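Local coordinates for acyl-CoA dehydrogenase family protein (Porphyromonas gingivalis, PDB 2OKU) that probably acts as an FAD-dependent acyl-CoA dehydrogenase, of which this chain is the all-helical C-terminal domain, at residues 8-13 with 47-52; 16-21 with 40-45; 29-34 with 80-85; 65-70 with 107-112; 72-77 with 103-108. One frame throughout, in Å; residues are numbered along the deposited sequence.

In the fold
The five contacts tie together an all-helical antiparallel bundle in which helices 32-53, 58-87 and 92-115 run alongside the shorter helices 7-11 and 13-22. Interactions 1 and 2, with centres 11 Å apart, seat those two short helices on helix 32-53. Interactions 4 and 5 lie 8 Å apart, centre to centre, on the same helix pair, and I109 CD1 meets H74 CD2 at 4.0 Å between them. Interaction 3 lies on the other side of the chain's centre from interaction 1, 25 Å away between centres. R44 NH2 of interaction 2 makes a salt bridge to E107 OE1 (2.8 Å), a residue shared by interactions 4 and 5. Interactions 3 to 5 touch the second subunit, as does H8 of interaction 1.

Interaction 1: 8-13 with 47-52; sequences HITTGT and ALIAFV
The CA atoms of T10 and I49 come within 6.3 Å of each other where the last turn of helix 7-11 rests on helix 32-53 of the bundle. A Schellman motif ends the short helix just past this point: T13 N bonds to H8 O at 3.0 Å, and G12 takes up positive phi (93°) as the C-prime residue, a backbone conformation that glycine adopts readily.

One residue, I49, makes the whole contact from the side of helix 32-53, with its CB directed at the other helix. Its two branches divide the work. Because CG1 lies beside the backbone N (chi1 -69°) and the chain then extends, CD1 reaches the backbone of I9, 3.4 Å from I9 O. The same methyl touches I9 CG2 at 4.1 Å, and these two side chains run at about a right angle to one another. The second branch, CG2, sits 3.7 Å from T10 O. I49 therefore packs mainly against carbonyl oxygens and main chain, and less against side chains.

V69 and T72 of helix 58-87 touch I9, and T72 also touches I49, so three helices converge here. The hydroxyl of T10 is held within its own helix, T10 OG1 bonding to R7 O.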
# COMPACT_ATOMS: atom_id res chain seq x y z
N HIS A 8 13.05 -15.25 6.41
CA HIS A 8 11.67 -15.12 6.92
C HIS A 8 10.65 -15.08 5.76
O HIS A 8 9.52 -15.57 5.88
CB HIS A 8 11.56 -13.89 7.85
CG HIS A 8 11.78 -12.58 7.15
ND1 HIS A 8 12.89 -12.32 6.38
CD2 HIS A 8 11.04 -11.44 7.15
CE1 HIS A 8 12.82 -11.08 5.92
NE2 HIS A 8 11.70 -10.52 6.36
N ILE A 9 11.07 -14.56 4.60
CA ILE A 9 10.28 -14.58 3.37
C ILE A 9 10.14 -15.99 2.77
O ILE A 9 9.02 -16.45 2.49
CB ILE A 9 10.90 -13.62 2.29
CG1 ILE A 9 11.02 -12.20 2.84
CG2 ILE A 9 10.13 -13.74 0.91
CD1 ILE A 9 9.71 -11.53 3.27
N THR A 10 11.26 -16.69 2.60
CA THR A 10 11.19 -18.02 2.06
C THR A 10 10.45 -18.96 3.00
O THR A 10 9.71 -19.83 2.54
CB THR A 10 12.58 -18.56 1.68
OG1 THR A 10 13.48 -18.44 2.79
CG2 THR A 10 13.13 -17.77 0.50
N THR A 11 10.61 -18.76 4.31
CA THR A 11 9.91 -19.61 5.27
C THR A 11 8.41 -19.29 5.35
O THR A 11 7.58 -20.19 5.57
CB THR A 11 10.58 -19.59 6.67
OG1 THR A 11 11.83 -20.26 6.56
CG2 THR A 11 9.72 -20.32 7.72
N GLY A 12 8.06 -18.03 5.13
CA GLY A 12 6.68 -17.62 5.09
C GLY A 12 6.14 -17.10 6.42
O GLY A 12 4.99 -17.36 6.76
N THR A 13 6.95 -16.36 7.16
CA THR A 13 6.48 -15.77 8.41
C THR A 13 5.33 -14.76 8.20
O THR A 13 4.38 -14.72 9.00
CB THR A 13 7.63 -15.09 9.18
OG1 THR A 13 8.14 -14.02 8.40
CG2 THR A 13 8.78 -16.09 9.52
N ALA A 47 3.11 -19.89 -3.37
CA ALA A 47 3.31 -20.83 -4.48
C ALA A 47 4.53 -20.44 -5.30
O ALA A 47 5.30 -21.31 -5.68
CB ALA A 47 2.07 -20.91 -5.38
N LEU A 48 4.72 -19.15 -5.54
CA LEU A 48 5.89 -18.69 -6.33
C LEU A 48 7.20 -18.92 -5.57
O LEU A 48 8.20 -19.33 -6.15
CB LEU A 48 5.76 -17.22 -6.72
CG LEU A 48 6.81 -16.75 -7.73
CD1 LEU A 48 6.61 -17.45 -9.09
CD2 LEU A 48 6.79 -15.21 -7.88
N ILE A 49 7.19 -18.66 -4.26
CA ILE A 49 8.35 -18.97 -3.43
C ILE A 49 8.71 -20.45 -3.54
O ILE A 49 9.88 -20.76 -3.75
CB ILE A 49 8.12 -18.57 -1.95
CG1 ILE A 49 8.05 -17.04 -1.88
CG2 ILE A 49 9.23 -19.17 -1.02
CD1 ILE A 49 7.44 -16.45 -0.57
N ALA A 50 7.70 -21.33 -3.42
CA ALA A 50 7.88 -22.79 -3.58
C ALA A 50 8.42 -23.16 -4.95
O ALA A 50 9.31 -24.02 -5.07
CB ALA A 50 6.58 -23.55 -3.32
N PHE A 51 7.88 -22.53 -5.99
CA PHE A 51 8.37 -22.74 -7.36
C PHE A 51 9.89 -22.54 -7.46
O PHE A 51 10.58 -23.33 -8.10
CB PHE A 51 7.61 -21.85 -8.36
CG PHE A 51 8.20 -21.84 -9.73
CD1 PHE A 51 7.84 -22.81 -10.65
CD2 PHE A 51 9.14 -20.90 -10.10
CE1 PHE A 51 8.40 -22.83 -11.94
CE2 PHE A 51 9.70 -20.90 -11.36
CZ PHE A 51 9.34 -21.86 -12.29
N VAL A 52 10.39 -21.50 -6.81
CA VAL A 52 11.83 -21.17 -6.83
C VAL A 52 12.64 -22.07 -5.88
O VAL A 52 13.63 -22.69 -6.30
CB VAL A 52 12.09 -19.68 -6.48
CG1 VAL A 52 13.60 -19.39 -6.39
CG2 VAL A 52 11.43 -18.72 -7.52

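Interaction 2: 16-21 with 40-45; sequences ARIREE and RMTDRA
I18 and T42 point at each other tip to tip between helices 13-22 and 32-53, an antiparallel pair of the bundle whose local axes pass at 10.7 Å and 147°. I18 CG2 comes to 3.4 Å from T42 OG1 and 3.7 Å from T42 CG2, so both branches of the threonine meet the same methyl; I18 CD1 also approaches the hydroxyl, 3.6 Å from T42 OG1. That hydroxyl is satisfied inside its own helix by L38 O.

Beside this buried pair, R19 leaves its helix with an extended chain and brings its guanidinium to D43 at the more exposed margin. The two planes stand 58° apart. R19 NH2 forms a salt bridge with D43 OD1 at 2.9 Å, on the anti side and 23° out of the carboxylate plane. R19 NH2 also makes a salt bridge with E46, its stronger partner. A water in the guanidinium plane accepts from R19 NE at 3.0 Å and donates to D43 OD1 at 2.9 Å.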
# COMPACT_ATOMS: atom_id res chain seq x y z
N ALA A 16 2.14 -16.72 7.36
CA ALA A 16 1.54 -17.24 8.60
C ALA A 16 0.77 -16.13 9.33
O ALA A 16 -0.37 -16.37 9.76
CB ALA A 16 2.62 -17.86 9.52
N ARG A 17 1.34 -14.93 9.42
CA ARG A 17 0.64 -13.82 10.08
C ARG A 17 -0.67 -13.45 9.33
O ARG A 17 -1.74 -13.20 9.95
CB ARG A 17 1.53 -12.59 10.26
CG ARG A 17 0.80 -11.54 11.10
CD ARG A 17 1.69 -10.44 11.59
NE ARG A 17 0.93 -9.65 12.57
CZ ARG A 17 1.37 -8.52 13.12
NH1 ARG A 17 2.56 -8.03 12.81
NH2 ARG A 17 0.59 -7.88 13.98
N ILE A 18 -0.57 -13.41 8.00
CA ILE A 18 -1.73 -13.16 7.18
C ILE A 18 -2.82 -14.18 7.49
O ILE A 18 -3.98 -13.81 7.73
CB ILE A 18 -1.37 -13.24 5.67
CG1 ILE A 18 -0.65 -11.93 5.26
CG2 ILE A 18 -2.66 -13.52 4.84
CD1 ILE A 18 -0.01 -11.96 3.88
N ARG A 19 -2.47 -15.45 7.50
CA ARG A 19 -3.48 -16.49 7.65
C ARG A 19 -4.01 -16.60 9.08
O ARG A 19 -5.21 -16.81 9.29
CB ARG A 19 -2.93 -17.84 7.19
CG ARG A 19 -2.77 -17.88 5.71
CD ARG A 19 -1.95 -19.06 5.28
NE ARG A 19 -1.87 -19.12 3.84
CZ ARG A 19 -1.04 -19.89 3.16
NH1 ARG A 19 -0.20 -20.70 3.79
NH2 ARG A 19 -1.08 -19.86 1.84
N GLU A 20 -3.13 -16.41 10.06
CA GLU A 20 -3.45 -16.64 11.47
C GLU A 20 -4.04 -15.40 12.14
O GLU A 20 -4.83 -15.54 13.08
CB GLU A 20 -2.20 -17.17 12.23
CG GLU A 20 -1.76 -18.55 11.73
CD GLU A 20 -0.33 -19.00 12.16
OE1 GLU A 20 0.27 -18.44 13.10
OE2 GLU A 20 0.20 -19.94 11.51
N GLU A 21 -3.71 -14.20 11.67
CA GLU A 21 -4.22 -12.96 12.24
C GLU A 21 -5.06 -12.15 11.25
O GLU A 21 -6.25 -11.92 11.48
CB GLU A 21 -3.08 -12.07 12.76
CG GLU A 21 -3.60 -10.78 13.40
CD GLU A 21 -2.49 -9.87 13.95
OE1 GLU A 21 -1.36 -10.35 14.15
OE2 GLU A 21 -2.79 -8.68 14.22
N ARG A 40 -6.06 -15.01 -1.99
CA ARG A 40 -5.52 -15.53 -3.25
C ARG A 40 -4.11 -14.98 -3.53
O ARG A 40 -3.23 -15.74 -3.96
CB ARG A 40 -6.46 -15.26 -4.44
CG ARG A 40 -7.72 -16.14 -4.41
CD ARG A 40 -8.70 -15.89 -5.59
NE ARG A 40 -8.05 -15.93 -6.91
CZ ARG A 40 -7.86 -17.01 -7.67
NH1 ARG A 40 -8.24 -18.24 -7.29
NH2 ARG A 40 -7.25 -16.87 -8.86
N MSE A 41 -3.90 -13.68 -3.30
CA MSE A 41 -2.54 -13.09 -3.46
C MSE A 41 -1.51 -13.73 -2.51
O MSE A 41 -0.34 -13.90 -2.86
CB MSE A 41 -2.57 -11.57 -3.22
CG MSE A 41 -3.34 -10.82 -4.27
SE MSE A 41 -3.50 -8.94 -3.82
CE MSE A 41 -1.63 -8.46 -4.09
N THR A 42 -1.96 -14.07 -1.30
CA THR A 42 -1.10 -14.74 -0.31
C THR A 42 -0.71 -16.15 -0.81
O THR A 42 0.47 -16.51 -0.82
CB THR A 42 -1.77 -14.79 1.07
OG1 THR A 42 -2.21 -13.48 1.44
CG2 THR A 42 -0.84 -15.35 2.15
N ASP A 43 -1.69 -16.93 -1.23
CA ASP A 43 -1.42 -18.25 -1.80
C ASP A 43 -0.48 -18.14 -3.02
O ASP A 43 0.38 -18.97 -3.19
CB ASP A 43 -2.70 -18.96 -2.24
CG ASP A 43 -3.68 -19.25 -1.09
OD1 ASP A 43 -3.30 -19.19 0.09
OD2 ASP A 43 -4.86 -19.54 -1.41
N ARG A 44 -0.69 -17.13 -3.87
CA ARG A 44 0.16 -16.90 -5.06
C ARG A 44 1.61 -16.63 -4.68
O ARG A 44 2.54 -17.19 -5.28
CB ARG A 44 -0.38 -15.73 -5.89
CG ARG A 44 0.02 -15.73 -7.34
CD ARG A 44 -1.24 -16.01 -8.16
NE ARG A 44 -1.02 -16.29 -9.57
CZ ARG A 44 -0.90 -15.38 -10.52
NH1 ARG A 44 -0.92 -14.08 -10.24
NH2 ARG A 44 -0.74 -15.80 -11.78
N ALA A 45 1.81 -15.79 -3.66
CA ALA A 45 3.17 -15.53 -3.15
C ALA A 45 3.84 -16.82 -2.63
O ALA A 45 4.96 -17.11 -2.98
CB ALA A 45 3.13 -14.45 -2.04
O HOH W 1 -3.85 -17.45 2.34

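Interaction 3: 29-34 with 80-85; sequences PELQPM and LLMLAA
Residues 29-34, at the N-terminal end of helix 32-53, pack against the C-terminal part of helix 58-87 at one end of the helical bundle. L31 and M34 come from the first side; M82 and A85 receive them from the second. All four are buried, and the contact is apolar. Both M34 and M82 are selenomethionines.

M34 and M82 slide past each other in opposite directions. With CG anti to the backbone N (chi1 -179°) and the chain straight beyond it, M34 lies lengthwise against its partner: its CG is 3.8 Å from M82 CG, its SE 3.9 Å from that same atom, and its CE reaches M82 N at 3.9 Å. M82 is bent at its second and third torsions; against M34 its side chain makes contact through CB and CG.

L31 spans M82 and A85, about one turn apart on helix 58-87. L31 CG meets M82 CG at 4.0 Å, which places M82 CG against both L31 and M34. V27 and L38 also pack on M82, while R92 and A95 of helix 92-115 adjoin L31 and M34 respectively. Of the leucine methyls, L31 CD1 lies 4.0 Å from A85 CB, and L31 CD2 sits 3.5 Å from M82 O.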
# COMPACT_ATOMS: atom_id res chain seq x y z
N PRO A 29 -19.62 -7.25 4.79
CA PRO A 29 -19.72 -7.83 3.44
C PRO A 29 -19.04 -7.00 2.35
O PRO A 29 -18.50 -7.56 1.41
CB PRO A 29 -21.24 -7.86 3.19
CG PRO A 29 -21.82 -8.00 4.56
CD PRO A 29 -20.93 -7.20 5.46
N GLU A 30 -19.06 -5.68 2.48
CA GLU A 30 -18.47 -4.80 1.48
C GLU A 30 -16.97 -4.98 1.31
O GLU A 30 -16.43 -4.70 0.24
CB GLU A 30 -18.78 -3.34 1.80
CG GLU A 30 -18.25 -2.86 3.15
CD GLU A 30 -19.25 -2.02 3.92
OE1 GLU A 30 -20.41 -1.91 3.46
OE2 GLU A 30 -18.88 -1.48 4.99
N LEU A 31 -16.30 -5.47 2.35
CA LEU A 31 -14.85 -5.69 2.31
C LEU A 31 -14.49 -7.18 2.12
O LEU A 31 -13.32 -7.55 1.91
CB LEU A 31 -14.25 -5.13 3.62
CG LEU A 31 -12.88 -4.50 3.61
CD1 LEU A 31 -12.68 -3.50 2.46
CD2 LEU A 31 -12.59 -3.86 5.01
N GLN A 32 -15.50 -8.04 2.18
CA GLN A 32 -15.28 -9.47 2.04
C GLN A 32 -14.60 -9.85 0.70
O GLN A 32 -13.69 -10.67 0.69
CB GLN A 32 -16.57 -10.24 2.28
CG GLN A 32 -16.44 -11.77 2.29
CD GLN A 32 -15.56 -12.31 3.41
OE1 GLN A 32 -15.54 -11.75 4.50
NE2 GLN A 32 -14.84 -13.40 3.14
N PRO A 33 -15.04 -9.27 -0.43
CA PRO A 33 -14.32 -9.59 -1.67
C PRO A 33 -12.84 -9.24 -1.62
O PRO A 33 -12.00 -10.03 -2.09
CB PRO A 33 -15.07 -8.77 -2.74
CG PRO A 33 -16.49 -8.66 -2.17
CD PRO A 33 -16.21 -8.41 -0.68
N MSE A 34 -12.50 -8.10 -1.02
CA MSE A 34 -11.11 -7.73 -0.88
C MSE A 34 -10.37 -8.73 -0.01
O MSE A 34 -9.26 -9.12 -0.35
CB MSE A 34 -10.91 -6.32 -0.33
CG MSE A 34 -9.44 -5.96 -0.23
SE MSE A 34 -9.22 -4.03 0.19
CE MSE A 34 -7.25 -3.94 -0.08
N LEU A 80 -2.71 -4.56 5.09
CA LEU A 80 -2.65 -3.37 5.94
C LEU A 80 -3.68 -2.34 5.49
O LEU A 80 -4.35 -1.70 6.31
CB LEU A 80 -1.26 -2.75 5.93
CG LEU A 80 -0.14 -3.66 6.38
CD1 LEU A 80 1.22 -2.95 6.21
CD2 LEU A 80 -0.35 -4.09 7.83
N LEU A 81 -3.84 -2.23 4.18
CA LEU A 81 -4.82 -1.30 3.61
C LEU A 81 -6.27 -1.79 3.81
O LEU A 81 -7.16 -0.99 4.11
CB LEU A 81 -4.49 -1.03 2.14
CG LEU A 81 -3.08 -0.52 1.85
CD1 LEU A 81 -2.99 -0.10 0.33
CD2 LEU A 81 -2.62 0.59 2.81
N MSE A 82 -6.49 -3.09 3.69
CA MSE A 82 -7.80 -3.68 4.04
C MSE A 82 -8.17 -3.34 5.49
O MSE A 82 -9.31 -3.00 5.78
CB MSE A 82 -7.78 -5.20 3.84
CG MSE A 82 -9.11 -5.90 3.59
SE MSE A 82 -9.19 -7.62 4.56
CE MSE A 82 -9.32 -6.35 5.96
N LEU A 83 -7.22 -3.47 6.40
CA LEU A 83 -7.47 -3.17 7.82
C LEU A 83 -7.80 -1.69 8.00
O LEU A 83 -8.69 -1.36 8.78
CB LEU A 83 -6.28 -3.62 8.67
CG LEU A 83 -6.03 -5.14 8.75
CD1 LEU A 83 -4.73 -5.41 9.51
CD2 LEU A 83 -7.17 -5.91 9.41
N ALA A 84 -7.14 -0.81 7.26
CA ALA A 84 -7.47 0.61 7.28
C ALA A 84 -8.91 0.87 6.82
O ALA A 84 -9.63 1.66 7.44
CB ALA A 84 -6.48 1.42 6.46
N ALA A 85 -9.31 0.21 5.73
CA ALA A 85 -10.67 0.34 5.20
C ALA A 85 -11.72 -0.30 6.10
O ALA A 85 -12.86 0.15 6.12
CB ALA A 85 -10.76 -0.27 3.78

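Interaction 4: 65-70 with 107-112; sequences ARRLVE and EKIDSY
One face of the R67 guanidinium is covered by Y112, whose CE2 stands 3.4 Å above the plane and over its centre. The planes are 38° apart, so the groups are neither stacked flat nor perpendicular, and the arginine meets the ring obliquely along its CD2-CE2 side. Y112 CE2 is 3.5 Å from R67 CZ, while Y112 CD2 lies 3.7 Å from R67 CD. An extended chain from CG to NE carries the guanidinium there. R67 NH1 bonds to Q64 OE1, one turn earlier.

Deeper between helices 58-87 and 92-115 of the helical bundle, whose local axes run antiparallel at 144° and 10.1 Å apart, I109 makes contact through two methyls. I109 CG2 lies 3.8 Å from R67 CB, and I109 CD1 is 3.7 Å from E70 CB. L48 and M71 also touch this isoleucine.

Between these two segments the contact is probably mostly van der Waals, with a possible contribution from the arginine charge near the ring. The polar bond of R67 to Q64 stays within helix 58-87.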
# COMPACT_ATOMS: atom_id res chain seq x y z
N ALA A 65 15.54 -13.38 -5.28
CA ALA A 65 15.23 -12.98 -3.89
C ALA A 65 14.40 -11.72 -3.74
O ALA A 65 13.38 -11.73 -3.06
CB ALA A 65 16.53 -12.88 -3.03
N ARG A 66 14.83 -10.63 -4.36
CA ARG A 66 14.12 -9.37 -4.26
C ARG A 66 12.69 -9.48 -4.83
O ARG A 66 11.76 -8.91 -4.27
CB ARG A 66 14.87 -8.27 -4.95
CG ARG A 66 14.18 -6.95 -4.89
CD ARG A 66 14.89 -5.93 -5.74
NE ARG A 66 16.20 -5.55 -5.21
CZ ARG A 66 16.92 -4.55 -5.73
NH1 ARG A 66 16.45 -3.86 -6.77
NH2 ARG A 66 18.11 -4.23 -5.19
N ARG A 67 12.52 -10.23 -5.93
CA ARG A 67 11.16 -10.46 -6.48
C ARG A 67 10.25 -11.25 -5.53
O ARG A 67 9.04 -10.98 -5.43
CB ARG A 67 11.24 -11.17 -7.83
CG ARG A 67 11.70 -10.25 -8.91
CD ARG A 67 11.88 -10.99 -10.22
NE ARG A 67 12.59 -10.09 -11.06
CZ ARG A 67 13.90 -10.11 -11.32
NH1 ARG A 67 14.74 -11.04 -10.91
NH2 ARG A 67 14.36 -9.16 -12.06
N LEU A 68 10.82 -12.21 -4.81
CA LEU A 68 10.04 -12.97 -3.83
C LEU A 68 9.66 -12.09 -2.65
O LEU A 68 8.55 -12.21 -2.14
CB LEU A 68 10.81 -14.19 -3.37
CG LEU A 68 11.11 -15.24 -4.46
CD1 LEU A 68 11.88 -16.40 -3.84
CD2 LEU A 68 9.82 -15.72 -5.17
N VAL A 69 10.58 -11.21 -2.22
CA VAL A 69 10.25 -10.18 -1.23
C VAL A 69 9.07 -9.30 -1.73
O VAL A 69 8.06 -9.14 -1.03
CB VAL A 69 11.45 -9.30 -0.86
CG1 VAL A 69 10.97 -8.14 0.05
CG2 VAL A 69 12.58 -10.10 -0.20
N GLU A 70 9.19 -8.75 -2.93
CA GLU A 70 8.14 -7.93 -3.51
C GLU A 70 6.80 -8.65 -3.62
O GLU A 70 5.76 -8.07 -3.30
CB GLU A 70 8.55 -7.45 -4.89
CG GLU A 70 9.67 -6.46 -4.88
CD GLU A 70 10.04 -6.09 -6.32
OE1 GLU A 70 9.09 -5.76 -7.11
OE2 GLU A 70 11.25 -6.14 -6.63
N GLU A 107 1.29 -10.23 -10.74
CA GLU A 107 1.17 -10.97 -11.99
C GLU A 107 2.45 -10.82 -12.84
O GLU A 107 2.96 -11.79 -13.37
CB GLU A 107 -0.06 -10.50 -12.76
CG GLU A 107 -0.29 -11.16 -14.09
CD GLU A 107 -0.24 -12.69 -14.11
OE1 GLU A 107 -0.79 -13.34 -13.19
OE2 GLU A 107 0.29 -13.26 -15.10
N LYS A 108 2.99 -9.61 -12.90
CA LYS A 108 4.23 -9.34 -13.63
C LYS A 108 5.40 -10.18 -13.05
O LYS A 108 6.18 -10.81 -13.78
CB LYS A 108 4.57 -7.85 -13.56
CG LYS A 108 3.65 -6.90 -14.37
CD LYS A 108 4.06 -5.47 -13.99
CE LYS A 108 3.18 -4.43 -14.57
NZ LYS A 108 3.62 -3.06 -14.19
N ILE A 109 5.48 -10.21 -11.73
CA ILE A 109 6.51 -10.97 -11.04
C ILE A 109 6.32 -12.46 -11.28
O ILE A 109 7.25 -13.15 -11.67
CB ILE A 109 6.56 -10.71 -9.52
CG1 ILE A 109 6.88 -9.24 -9.20
CG2 ILE A 109 7.60 -11.67 -8.86
CD1 ILE A 109 6.54 -8.79 -7.74
N ASP A 110 5.11 -12.96 -11.03
CA ASP A 110 4.82 -14.39 -11.22
C ASP A 110 5.17 -14.89 -12.65
O ASP A 110 5.82 -15.91 -12.82
CB ASP A 110 3.34 -14.64 -10.93
CG ASP A 110 3.01 -16.11 -10.90
OD1 ASP A 110 3.37 -16.75 -9.92
OD2 ASP A 110 2.40 -16.59 -11.86
N SER A 111 4.73 -14.14 -13.66
CA SER A 111 4.99 -14.43 -15.08
C SER A 111 6.50 -14.47 -15.39
O SER A 111 7.01 -15.43 -15.98
CB SER A 111 4.25 -13.41 -15.93
OG SER A 111 4.51 -13.62 -17.31
N TYR A 112 7.21 -13.43 -14.95
CA TYR A 112 8.65 -13.35 -15.14
C TYR A 112 9.40 -14.49 -14.49
O TYR A 112 10.20 -15.15 -15.15
CB TYR A 112 9.21 -12.01 -14.61
CG TYR A 112 10.74 -11.99 -14.72
CD1 TYR A 112 11.36 -11.59 -15.89
CD2 TYR A 112 11.53 -12.41 -13.67
CE1 TYR A 112 12.75 -11.58 -16.02
CE2 TYR A 112 12.93 -12.40 -13.77
CZ TYR A 112 13.52 -11.98 -14.97
OH TYR A 112 14.89 -11.97 -15.09

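Interaction 5: 72-77 with 103-108; sequences TAHAVF and QAEQEK
H74 and E105 pack over a ring face. The imidazole plane lies under the methylene of E105: CB sits over one face, 3.3 Å from H74 NE2 and 3.5 Å from H74 CE1. E105 then bends at chi2 (-56°), which leads its carboxylate away from the ring, so that E105 OE1 is left 5.1 Å from H74 NE2 and the acid and imidazole make no direct bond.

Methylenes meet in the neighbouring contact. H74 and Q106 slide past each other in opposite directions, with H74 CB 3.7 Å from Q106 CG and the ring and amide planes nearly perpendicular at 83°. The amide end passes beside A75, Q106 NE2 lying 4.2 Å from A75 CB.

Polar groups find their partners elsewhere. Q106 NE2 donates to M71 O on helix 58-87 and probably to M41 O on helix 32-53, so this buried amide links three helices. H74 ND1 bonds to Y98 OH of the second subunit. E105 OE2 takes K108 NZ at 2.8 Å through its syn lone pair, a salt bridge within helix 92-115.

The local axes run at 161°, 9.5 Å apart, an antiparallel helix pair as expected in the C-terminal helical bundle of acyl-CoA dehydrogenases, here with one side against the second subunit.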
# COMPACT_ATOMS: atom_id res chain seq x y z
N THR A 72 5.71 -11.00 -1.80
CA THR A 72 5.17 -11.04 -0.46
C THR A 72 4.64 -9.68 0.01
O THR A 72 3.56 -9.63 0.62
CB THR A 72 6.24 -11.59 0.54
OG1 THR A 72 6.68 -12.90 0.10
CG2 THR A 72 5.64 -11.69 1.94
N ALA A 73 5.41 -8.63 -0.23
CA ALA A 73 5.05 -7.26 0.13
C ALA A 73 3.67 -6.88 -0.41
O ALA A 73 2.84 -6.27 0.29
CB ALA A 73 6.13 -6.26 -0.37
N HIS A 74 3.38 -7.24 -1.66
CA HIS A 74 2.07 -6.90 -2.24
C HIS A 74 0.92 -7.49 -1.41
O HIS A 74 -0.09 -6.80 -1.13
CB HIS A 74 1.97 -7.30 -3.72
CG HIS A 74 2.90 -6.53 -4.59
ND1 HIS A 74 2.84 -5.15 -4.67
CD2 HIS A 74 3.93 -6.92 -5.37
CE1 HIS A 74 3.83 -4.73 -5.45
NE2 HIS A 74 4.48 -5.79 -5.92
N ALA A 75 1.06 -8.75 -1.01
CA ALA A 75 0.06 -9.39 -0.15
C ALA A 75 -0.04 -8.77 1.24
O ALA A 75 -1.15 -8.55 1.72
CB ALA A 75 0.33 -10.91 -0.04
N VAL A 76 1.10 -8.52 1.90
CA VAL A 76 1.12 -7.89 3.22
C VAL A 76 0.53 -6.50 3.19
O VAL A 76 -0.42 -6.19 3.95
CB VAL A 76 2.54 -7.84 3.81
CG1 VAL A 76 2.58 -7.02 5.15
CG2 VAL A 76 3.11 -9.29 3.99
N PHE A 77 1.05 -5.68 2.27
CA PHE A 77 0.61 -4.29 2.14
C PHE A 77 -0.89 -4.24 1.94
O PHE A 77 -1.58 -3.43 2.55
CB PHE A 77 1.32 -3.63 0.96
CG PHE A 77 2.77 -3.23 1.22
CD1 PHE A 77 3.47 -3.60 2.37
CD2 PHE A 77 3.44 -2.48 0.25
CE1 PHE A 77 4.79 -3.20 2.56
CE2 PHE A 77 4.77 -2.10 0.43
CZ PHE A 77 5.45 -2.46 1.58
N GLN A 103 -2.25 -6.60 -7.40
CA GLN A 103 -2.53 -7.76 -8.26
C GLN A 103 -1.75 -7.69 -9.57
O GLN A 103 -1.17 -8.67 -10.00
CB GLN A 103 -4.03 -7.86 -8.56
CG GLN A 103 -4.87 -8.31 -7.39
CD GLN A 103 -6.36 -8.23 -7.64
OE1 GLN A 103 -6.84 -7.37 -8.38
NE2 GLN A 103 -7.10 -9.13 -7.02
N ALA A 104 -1.75 -6.52 -10.21
CA ALA A 104 -0.98 -6.31 -11.43
C ALA A 104 0.51 -6.59 -11.22
O ALA A 104 1.13 -7.31 -12.00
CB ALA A 104 -1.19 -4.90 -11.97
N GLU A 105 1.06 -6.05 -10.14
CA GLU A 105 2.48 -6.22 -9.89
C GLU A 105 2.83 -7.65 -9.55
O GLU A 105 3.85 -8.14 -10.04
CB GLU A 105 2.97 -5.22 -8.82
CG GLU A 105 2.87 -3.73 -9.20
CD GLU A 105 3.58 -3.41 -10.51
OE1 GLU A 105 4.77 -3.69 -10.61
OE2 GLU A 105 2.93 -2.95 -11.44
N GLN A 106 1.98 -8.35 -8.80
CA GLN A 106 2.18 -9.75 -8.52
C GLN A 106 2.17 -10.59 -9.82
O GLN A 106 2.94 -11.52 -9.98
CB GLN A 106 1.11 -10.30 -7.58
CG GLN A 106 1.38 -10.08 -6.10
CD GLN A 106 0.65 -11.11 -5.25
OE1 GLN A 106 -0.44 -11.58 -5.62
NE2 GLN A 106 1.24 -11.46 -4.10
N GLU A 107 1.29 -10.23 -10.74
CA GLU A 107 1.17 -10.97 -11.99
C GLU A 107 2.45 -10.82 -12.84
O GLU A 107 2.96 -11.79 -13.37
CB GLU A 107 -0.06 -10.50 -12.76
CG GLU A 107 -0.29 -11.16 -14.09
CD GLU A 107 -0.24 -12.69 -14.11
OE1 GLU A 107 -0.79 -13.34 -13.19
OE2 GLU A 107 0.29 -13.26 -15.10
N LYS A 108 2.99 -9.61 -12.90
CA LYS A 108 4.23 -9.34 -13.63
C LYS A 108 5.40 -10.18 -13.05
O LYS A 108 6.18 -10.81 -13.78
CB LYS A 108 4.57 -7.85 -13.56
CG LYS A 108 3.65 -6.90 -14.37
CD LYS A 108 4.06 -5.47 -13.99
CE LYS A 108 3.18 -4.43 -14.57
NZ LYS A 108 3.62 -3.06 -14.19